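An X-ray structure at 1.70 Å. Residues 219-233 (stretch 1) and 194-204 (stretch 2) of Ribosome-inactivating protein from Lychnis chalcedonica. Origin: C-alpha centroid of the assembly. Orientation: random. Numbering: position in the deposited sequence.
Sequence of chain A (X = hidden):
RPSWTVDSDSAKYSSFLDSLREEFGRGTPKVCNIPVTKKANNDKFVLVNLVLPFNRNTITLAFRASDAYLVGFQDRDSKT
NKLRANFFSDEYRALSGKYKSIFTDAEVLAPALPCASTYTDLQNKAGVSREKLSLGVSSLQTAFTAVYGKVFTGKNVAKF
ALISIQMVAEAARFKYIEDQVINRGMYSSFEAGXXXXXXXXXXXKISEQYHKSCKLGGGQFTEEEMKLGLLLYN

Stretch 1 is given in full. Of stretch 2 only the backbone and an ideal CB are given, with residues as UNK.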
ATOM      1  N   GLY A 219       0.810  16.979  20.589  1.00 17.81           N
ATOM      2  CA  GLY A 219       0.202  18.141  19.967  1.00 17.34           C
ATOM      3  C   GLY A 219      -1.195  17.744  19.539  1.00 17.47           C
ATOM      4  O   GLY A 219      -1.982  17.257  20.352  1.00 16.38           O
ATOM      5  N   GLN A 220      -1.512  17.947  18.266  1.00 16.94           N
ATOM      6  CA  GLN A 220      -2.818  17.567  17.749  1.00 16.08           C
ATOM      7  C   GLN A 220      -2.952  16.055  17.936  1.00 14.06           C
ATOM      8  O   GLN A 220      -4.038  15.538  18.185  1.00 13.43           O
ATOM      9  CB  GLN A 220      -2.923  17.940  16.268  1.00 18.19           C
ATOM     10  CG  GLN A 220      -4.116  17.341  15.547  1.00 21.16           C
ATOM     11  CD  GLN A 220      -4.254  17.869  14.130  1.00 22.48           C
ATOM     12  OE1 GLN A 220      -5.352  17.897  13.569  1.00 24.91           O
ATOM     13  NE2 GLN A 220      -3.142  18.301  13.548  1.00 24.51           N
ATOM     14  N   PHE A 221      -1.827  15.357  17.816  1.00 12.77           N
ATOM     15  CA  PHE A 221      -1.798  13.913  18.000  1.00 11.86           C
ATOM     16  C   PHE A 221      -0.811  13.581  19.112  1.00 11.68           C
ATOM     17  O   PHE A 221       0.046  14.397  19.456  1.00 10.60           O
ATOM     18  CB  PHE A 221      -1.390  13.208  16.702  1.00 12.04           C
ATOM     19  CG  PHE A 221      -2.331  13.461  15.556  1.00 12.57           C
ATOM     20  CD1 PHE A 221      -2.103  14.508  14.668  1.00 16.95           C
ATOM     21  CD2 PHE A 221      -3.465  12.675  15.386  1.00 14.99           C
ATOM     22  CE1 PHE A 221      -2.995  14.768  13.627  1.00 16.08           C
ATOM     23  CE2 PHE A 221      -4.363  12.929  14.349  1.00 16.19           C
ATOM     24  CZ  PHE A 221      -4.126  13.978  13.469  1.00 16.05           C
ATOM     25  N   THR A 222      -0.937  12.388  19.679  1.00  9.97           N
ATOM     26  CA  THR A 222      -0.050  11.967  20.757  1.00  9.58           C
ATOM     27  C   THR A 222       1.313  11.578  20.205  1.00 10.42           C
ATOM     28  O   THR A 222       1.479  11.392  18.999  1.00  9.03           O
ATOM     29  CB  THR A 222      -0.621  10.752  21.511  1.00  8.86           C
ATOM     30  OG1 THR A 222      -0.592   9.603  20.656  1.00  8.81           O
ATOM     31  CG2 THR A 222      -2.049  11.015  21.947  1.00 10.12           C
ATOM     32  N   GLU A 223       2.291  11.449  21.095  1.00 11.14           N
ATOM     33  CA  GLU A 223       3.631  11.068  20.677  1.00 13.16           C
ATOM     34  C   GLU A 223       3.614   9.681  20.028  1.00 12.46           C
ATOM     35  O   GLU A 223       4.348   9.425  19.073  1.00 11.76           O
ATOM     36  CB  GLU A 223       4.579  11.087  21.876  1.00 16.04           C
ATOM     37  CG  GLU A 223       6.020  10.762  21.531  1.00 21.95           C
ATOM     38  CD  GLU A 223       6.973  11.054  22.673  1.00 25.54           C
ATOM     39  OE1 GLU A 223       8.167  10.703  22.551  1.00 29.63           O
ATOM     40  OE2 GLU A 223       6.531  11.637  23.687  1.00 28.63           O
ATOM     41  N   GLU A 224       2.763   8.793  20.538  1.00 11.10           N
ATOM     42  CA  GLU A 224       2.662   7.441  19.991  1.00 11.69           C
ATOM     43  C   GLU A 224       2.005   7.430  18.611  1.00  9.86           C
ATOM     44  O   GLU A 224       2.425   6.694  17.718  1.00  9.85           O
ATOM     45  CB  GLU A 224       1.878   6.534  20.947  1.00 12.46           C
ATOM     46  CG  GLU A 224       2.579   6.292  22.277  1.00 16.92           C
ATOM     47  CD  GLU A 224       2.462   7.468  23.230  1.00 18.57           C
ATOM     48  OE1 GLU A 224       3.346   7.618  24.098  1.00 22.16           O
ATOM     49  OE2 GLU A 224       1.481   8.233  23.122  1.00 20.25           O
ATOM     50  N   GLU A 225       0.970   8.244  18.437  1.00 10.53           N
ATOM     51  CA  GLU A 225       0.293   8.323  17.149  1.00  8.97           C
ATOM     52  C   GLU A 225       1.245   8.861  16.085  1.00  9.00           C
ATOM     53  O   GLU A 225       1.172   8.470  14.917  1.00  8.76           O
ATOM     54  CB  GLU A 225      -0.934   9.234  17.245  1.00 11.08           C
ATOM     55  CG  GLU A 225      -2.172   8.548  17.788  1.00 10.71           C
ATOM     56  CD  GLU A 225      -3.295   9.521  18.096  1.00 11.81           C
ATOM     57  OE1 GLU A 225      -4.454   9.067  18.196  1.00 11.83           O
ATOM     58  OE2 GLU A 225      -3.021  10.733  18.251  1.00  9.64           O
ATOM     59  N   MET A 226       2.154   9.740  16.504  1.00  8.90           N
ATOM     60  CA  MET A 226       3.111  10.354  15.589  1.00 10.23           C
ATOM     61  C   MET A 226       4.379   9.546  15.320  1.00 10.09           C
ATOM     62  O   MET A 226       5.219   9.968  14.526  1.00 11.04           O
ATOM     63  CB  MET A 226       3.503  11.748  16.096  1.00 10.79           C
ATOM     64  CG  MET A 226       2.351  12.744  16.125  1.00 11.21           C
ATOM     65  SD  MET A 226       2.902  14.437  16.447  1.00 17.43           S
ATOM     66  CE  MET A 226       3.154  14.370  18.217  1.00 16.39           C
ATOM     67  N   LYS A 227       4.522   8.394  15.967  1.00  9.46           N
ATOM     68  CA  LYS A 227       5.704   7.556  15.773  1.00  9.25           C
ATOM     69  C   LYS A 227       5.716   7.002  14.345  1.00  9.59           C
ATOM     70  O   LYS A 227       5.049   6.010  14.043  1.00  8.50           O
ATOM     71  CB  LYS A 227       5.700   6.399  16.777  1.00 13.04           C
ATOM     72  CG  LYS A 227       7.082   5.940  17.223  1.00 18.44           C
ATOM     73  CD  LYS A 227       7.548   6.718  18.449  1.00 24.25           C
ATOM     74  CE  LYS A 227       9.019   6.467  18.743  1.00 26.36           C
ATOM     75  NZ  LYS A 227       9.483   7.212  19.947  1.00 29.88           N
ATOM     76  N   LEU A 228       6.485   7.635  13.467  1.00  8.69           N
ATOM     77  CA  LEU A 228       6.533   7.203  12.072  1.00  7.24           C
ATOM     78  C   LEU A 228       7.492   6.055  11.776  1.00  7.11           C
ATOM     79  O   LEU A 228       8.535   5.915  12.418  1.00  7.69           O
ATOM     80  CB  LEU A 228       6.875   8.395  11.175  1.00  7.01           C
ATOM     81  CG  LEU A 228       5.929   9.589  11.305  1.00  6.46           C
ATOM     82  CD1 LEU A 228       6.346  10.674  10.330  1.00  8.13           C
ATOM     83  CD2 LEU A 228       4.493   9.155  11.036  1.00  8.28           C
ATOM     84  N   GLY A 229       7.110   5.226  10.806  1.00  7.06           N
ATOM     85  CA  GLY A 229       7.936   4.107  10.389  1.00  6.17           C
ATOM     86  C   GLY A 229       8.646   4.438   9.085  1.00  7.44           C
ATOM     87  O   GLY A 229       9.566   3.736   8.668  1.00  7.31           O
ATOM     88  N   LEU A 230       8.205   5.514   8.440  1.00  7.41           N
ATOM     89  CA  LEU A 230       8.785   5.977   7.182  1.00  6.73           C
ATOM     90  C   LEU A 230       8.562   7.482   7.114  1.00  7.42           C
ATOM     91  O   LEU A 230       7.450   7.957   7.350  1.00  7.69           O
ATOM     92  CB  LEU A 230       8.094   5.300   5.986  1.00  7.85           C
ATOM     93  CG  LEU A 230       8.510   5.763   4.581  1.00  6.64           C
ATOM     94  CD1 LEU A 230       9.950   5.340   4.303  1.00  8.96           C
ATOM     95  CD2 LEU A 230       7.579   5.157   3.530  1.00  7.37           C
ATOM     96  N   LEU A 231       9.611   8.236   6.807  1.00  7.29           N
ATOM     97  CA  LEU A 231       9.478   9.684   6.715  1.00  7.71           C
ATOM     98  C   LEU A 231       9.414  10.126   5.268  1.00  8.16           C
ATOM     99  O   LEU A 231       9.977   9.486   4.384  1.00  7.55           O
ATOM    100  CB  LEU A 231      10.665  10.398   7.377  1.00  8.02           C
ATOM    101  CG  LEU A 231      10.961  10.181   8.862  1.00  8.20           C
ATOM    102  CD1 LEU A 231      12.063  11.139   9.288  1.00 11.20           C
ATOM    103  CD2 LEU A 231       9.714  10.426   9.691  1.00 11.67           C
ATOM    104  N   LEU A 232       8.710  11.225   5.035  1.00  8.86           N
ATOM    105  CA  LEU A 232       8.619  11.796   3.705  1.00  9.41           C
ATOM    106  C   LEU A 232       9.826  12.730   3.605  1.00  9.15           C
ATOM    107  O   LEU A 232      10.323  13.223   4.620  1.00  9.32           O
ATOM    108  CB  LEU A 232       7.323  12.602   3.568  1.00 10.28           C
ATOM    109  CG  LEU A 232       7.043  13.319   2.243  1.00 11.92           C
ATOM    110  CD1 LEU A 232       6.699  12.297   1.172  1.00 10.71           C
ATOM    111  CD2 LEU A 232       5.889  14.298   2.424  1.00 12.32           C
ATOM    112  N   TYR A 233      10.315  12.953   2.392  1.00  8.90           N
ATOM    113  CA  TYR A 233      11.439  13.857   2.187  1.00  9.43           C
ATOM    114  C   TYR A 233      11.027  15.226   2.740  1.00 11.82           C
ATOM    115  O   TYR A 233       9.838  15.489   2.923  1.00  9.88           O
ATOM    116  CB  TYR A 233      11.736  13.960   0.690  1.00 10.38           C
ATOM    117  CG  TYR A 233      10.514  14.305  -0.129  1.00 10.23           C
ATOM    118  CD1 TYR A 233      10.071  15.622  -0.234  1.00 12.28           C
ATOM    119  CD2 TYR A 233       9.775  13.308  -0.768  1.00 11.12           C
ATOM    120  CE1 TYR A 233       8.918  15.942  -0.950  1.00 12.00           C
ATOM    121  CE2 TYR A 233       8.622  13.616  -1.487  1.00  9.93           C
ATOM    122  CZ  TYR A 233       8.202  14.935  -1.573  1.00 14.17           C
ATOM    123  OH  TYR A 233       7.062  15.245  -2.277  1.00 15.31           O
ATOM    124  N   UNK A 194     -12.484   7.743  12.046  1.00 10.05           N
ATOM    125  CA  UNK A 194     -12.148   9.124  11.723  1.00 11.55           C
ATOM    126  C   UNK A 194     -10.807   9.654  12.237  1.00  9.93           C
ATOM    127  O   UNK A 194     -10.122  10.379  11.516  1.00  8.78           O
ATOM    128  CB  UNK A 194     -13.258  10.025  12.268  1.00 11.55           C
ATOM    129  N   UNK A 195     -10.424   9.310  13.466  1.00  8.98           N
ATOM    130  CA  UNK A 195      -9.165   9.824  13.999  1.00  9.17           C
ATOM    131  C   UNK A 195      -7.953   9.279  13.246  1.00 10.01           C
ATOM    132  O   UNK A 195      -7.028  10.031  12.926  1.00  8.69           O
ATOM    133  CB  UNK A 195      -9.048   9.479  15.485  1.00  9.17           C
ATOM    134  N   UNK A 196      -7.954   7.978  12.962  1.00  9.04           N
ATOM    135  CA  UNK A 196      -6.850   7.371  12.225  1.00  9.67           C
ATOM    136  C   UNK A 196      -6.797   7.930  10.807  1.00  9.54           C
ATOM    137  O   UNK A 196      -5.719   8.100  10.241  1.00  9.85           O
ATOM    138  CB  UNK A 196      -6.992   5.848  12.195  1.00  9.67           C
ATOM    139  N   UNK A 197      -7.962   8.218  10.235  1.00  9.39           N
ATOM    140  CA  UNK A 197      -8.017   8.772   8.888  1.00 10.35           C
ATOM    141  C   UNK A 197      -7.361  10.160   8.874  1.00 10.03           C
ATOM    142  O   UNK A 197      -6.631  10.500   7.942  1.00 10.52           O
ATOM    143  CB  UNK A 197      -9.463   8.850   8.395  1.00 10.35           C
ATOM    144  N   UNK A 198      -7.610  10.954   9.913  1.00  9.66           N
ATOM    145  CA  UNK A 198      -7.022  12.292  10.006  1.00  9.28           C
ATOM    146  C   UNK A 198      -5.519  12.183  10.273  1.00  8.17           C
ATOM    147  O   UNK A 198      -4.725  12.987   9.776  1.00  7.74           O
ATOM    148  CB  UNK A 198      -7.704  13.108  11.106  1.00  9.28           C
ATOM    149  N   UNK A 199      -5.135  11.188  11.068  1.00  7.42           N
ATOM    150  CA  UNK A 199      -3.726  10.964  11.369  1.00  7.44           C
ATOM    151  C   UNK A 199      -2.985  10.693  10.059  1.00  7.08           C
ATOM    152  O   UNK A 199      -1.930  11.276   9.794  1.00  7.37           O
ATOM    153  CB  UNK A 199      -3.549   9.804  12.351  1.00  7.44           C
ATOM    154  N   UNK A 200      -3.548   9.800   9.250  1.00  7.87           N
ATOM    155  CA  UNK A 200      -2.964   9.446   7.959  1.00  7.14           C
ATOM    156  C   UNK A 200      -2.803  10.676   7.071  1.00  6.78           C
ATOM    157  O   UNK A 200      -1.789  10.833   6.393  1.00  6.53           O
ATOM    158  CB  UNK A 200      -3.828   8.399   7.254  1.00  7.14           C
ATOM    159  N   UNK A 201      -3.807  11.546   7.069  1.00  6.69           N
ATOM    160  CA  UNK A 201      -3.745  12.751   6.248  1.00  7.68           C
ATOM    161  C   UNK A 201      -2.591  13.673   6.636  1.00  7.42           C
ATOM    162  O   UNK A 201      -2.101  14.438   5.804  1.00  8.28           O
ATOM    163  CB  UNK A 201      -5.067  13.514   6.350  1.00  7.68           C
ATOM    164  N   UNK A 202      -2.157  13.589   7.894  1.00  7.64           N
ATOM    165  CA  UNK A 202      -1.077  14.436   8.399  1.00  8.78           C
ATOM    166  C   UNK A 202       0.330  13.833   8.322  1.00  7.98           C
ATOM    167  O   UNK A 202       1.230  14.265   9.046  1.00  6.71           O
ATOM    168  CB  UNK A 202      -1.375  14.794   9.856  1.00  8.78           C
ATOM    169  N   UNK A 203       0.532  12.854   7.446  1.00  6.21           N
ATOM    170  CA  UNK A 203       1.847  12.229   7.319  1.00  6.70           C
ATOM    171  C   UNK A 203       2.947  13.251   7.020  1.00  6.45           C
ATOM    172  O   UNK A 203       4.009  13.228   7.641  1.00  7.16           O
ATOM    173  CB  UNK A 203       1.814  11.167   6.218  1.00  6.70           C
ATOM    174  N   UNK A 204       2.689  14.154   6.079  1.00  7.49           N
ATOM    175  CA  UNK A 204       3.677  15.167   5.711  1.00  7.60           C
ATOM    176  C   UNK A 204       4.000  16.144   6.842  1.00  6.78           C
ATOM    177  O   UNK A 204       5.169  16.453   7.091  1.00  7.85           O
ATOM    178  CB  UNK A 204       3.177  15.950   4.495  1.00  7.60           C
TER

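Positions 194 to 201 have helical backbone angles. At position 194 nothing of stretch 1 lies within reach of the CB, so almost any helix-compatible residue would do; it is A194.

Position 195 points its CB sideways, 5.4 Å from E225 OE1. A carboxylate and the backbone carbonyl of Q220 lie beyond, so a long cationic side chain, lysine or arginine, would suit. The residue is R195, extended through chi3. Its guanidinium makes a salt bridge with E225: R195 NE donates to E225 OE1 at 2.7 Å and R195 NH2 to E225 OE2 at 2.9 Å. NH2 also gives a weak hydrogen bond to Q220 O (3.3 Å). The flat group can meet these acceptors near its plane while F221 CD2 lies over one face, 3.9 Å from R195 NH2. E225 OE2 also accepts from T222 N, which helps hold the carboxylate in place.

Positions 196, 197 and 200 leave the choice open, since no atom of stretch 1 is near their CB atoms; they are I196, T197 and E200.

Position 198 points toward stretch 1, its ideal CB 4.4 Å from F221 CZ. An apolar chain of moderate size, such as leucine or methionine, would suit the ring. L198 sets its CG 3.9 Å from F221 CZ.

At position 199 the CB points sideways, yet its ideal position is 3.8 Å from F221 CE2, and the backbone of E225 is close by. A branched or flexible aliphatic chain would fit. L199 carries CD1 over the face of F221, 4.1 Å from the ring centroid, in a CH-pi contact; the same CD1 is 3.5 Å from E225 O.

Position 201 points sideways, and stretch 1 has no atom near its CB, so the choice is left open; it is N201, whose OD1 is hydrogen-bonded elsewhere in the structure.

Position 202 leaves helical angles (-93/22) just before the next helix, where asparagine or serine is common. Its CB points toward stretch 1, the ideal CB 4.1 Å from F221 CE1; the ring and nearby Q220 amide would accept a small or medium polar residue, among others. N202 makes no capping bond.

Position 203 has a sideways CB with nothing nearby, but farther out lie L228, L230 and L232 and the carbonyl of L230. A long apolar residue could fill this space, and one with a donor could also use the carbonyl. W203 does both: W203 NE1 donates to L230 O at 2.9 Å, and L232 CB sits over the six-membered ring, 4.1 Å from its centroid.

At position 204 the ideal CB is 3.8 Å from L232 CD2, so even alanine or serine already makes contact, though larger residues are not ruled out. S204 brings OG to 3.6 Å from L232 CD2.

Stretch 2, residues 194-204: ARITLLENNWS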
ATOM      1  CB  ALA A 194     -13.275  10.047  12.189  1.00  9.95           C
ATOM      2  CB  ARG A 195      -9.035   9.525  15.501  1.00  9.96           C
ATOM      3  CG  ARG A 195      -7.871  10.274  16.146  1.00 11.39           C
ATOM      4  CD  ARG A 195      -7.786  10.083  17.655  1.00 12.92           C
ATOM      5  NE  ARG A 195      -6.578  10.715  18.186  1.00 12.00           N
ATOM      6  CZ  ARG A 195      -6.429  12.023  18.381  1.00 14.79           C
ATOM      7  NH1 ARG A 195      -7.419  12.865  18.103  1.00 13.42           N
ATOM      8  NH2 ARG A 195      -5.274  12.495  18.833  1.00 13.62           N
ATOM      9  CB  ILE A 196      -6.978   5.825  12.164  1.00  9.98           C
ATOM     10  CG1 ILE A 196      -6.584   5.228  13.516  1.00 10.83           C
ATOM     11  CG2 ILE A 196      -6.093   5.263  11.050  1.00 10.67           C
ATOM     12  CD1 ILE A 196      -6.758   3.725  13.611  1.00 12.72           C
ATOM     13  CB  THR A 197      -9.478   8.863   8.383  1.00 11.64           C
ATOM     14  OG1 THR A 197     -10.038   7.542   8.306  1.00 12.36           O
ATOM     15  CG2 THR A 197      -9.533   9.504   7.003  1.00 11.98           C
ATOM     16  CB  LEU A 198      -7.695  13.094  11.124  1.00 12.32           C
ATOM     17  CG  LEU A 198      -7.261  14.556  11.269  1.00 13.91           C
ATOM     18  CD1 LEU A 198      -7.525  15.309   9.970  1.00 16.35           C
ATOM     19  CD2 LEU A 198      -8.027  15.197  12.420  1.00 17.09           C
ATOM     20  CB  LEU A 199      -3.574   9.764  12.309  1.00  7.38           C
ATOM     21  CG  LEU A 199      -2.155   9.257  12.571  1.00  7.38           C
ATOM     22  CD1 LEU A 199      -1.302  10.355  13.214  1.00  7.38           C
ATOM     23  CD2 LEU A 199      -2.227   8.041  13.478  1.00  8.64           C
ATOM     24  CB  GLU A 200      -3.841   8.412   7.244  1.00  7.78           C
ATOM     25  CG  GLU A 200      -3.793   7.019   7.862  1.00  7.15           C
ATOM     26  CD  GLU A 200      -4.809   6.060   7.256  1.00  7.77           C
ATOM     27  OE1 GLU A 200      -4.754   4.856   7.580  1.00  7.87           O
ATOM     28  OE2 GLU A 200      -5.661   6.507   6.462  1.00  8.32           O
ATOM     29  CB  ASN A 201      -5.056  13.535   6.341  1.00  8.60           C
ATOM     30  CG  ASN A 201      -6.220  12.806   5.699  1.00 11.53           C
ATOM     31  OD1 ASN A 201      -6.033  11.862   4.934  1.00 13.03           O
ATOM     32  ND2 ASN A 201      -7.433  13.258   5.992  1.00 11.51           N
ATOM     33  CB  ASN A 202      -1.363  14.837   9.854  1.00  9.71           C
ATOM     34  CG  ASN A 202      -2.385  15.957   9.966  1.00 13.72           C
ATOM     35  OD1 ASN A 202      -3.597  15.720   9.988  1.00 13.22           O
ATOM     36  ND2 ASN A 202      -1.895  17.188  10.030  1.00 12.96           N
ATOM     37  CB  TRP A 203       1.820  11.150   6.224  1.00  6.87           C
ATOM     38  CG  TRP A 203       3.137  10.443   6.023  1.00  7.63           C
ATOM     39  CD1 TRP A 203       3.994  10.008   6.996  1.00  8.24           C
ATOM     40  CD2 TRP A 203       3.721  10.056   4.773  1.00  9.46           C
ATOM     41  NE1 TRP A 203       5.075   9.374   6.429  1.00  8.31           N
ATOM     42  CE2 TRP A 203       4.932   9.388   5.066  1.00  8.74           C
ATOM     43  CE3 TRP A 203       3.337  10.206   3.432  1.00 10.55           C
ATOM     44  CZ2 TRP A 203       5.763   8.872   4.067  1.00  8.91           C
ATOM     45  CZ3 TRP A 203       4.165   9.691   2.437  1.00  8.99           C
ATOM     46  CH2 TRP A 203       5.364   9.032   2.763  1.00 10.37           C
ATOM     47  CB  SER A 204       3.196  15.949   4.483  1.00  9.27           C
ATOM     48  OG  SER A 204       4.134  16.953   4.125  1.00 11.76           O
TER
HETATM   49  O   HOH W   1      -6.589  16.099  18.132  1.00 25.88           O
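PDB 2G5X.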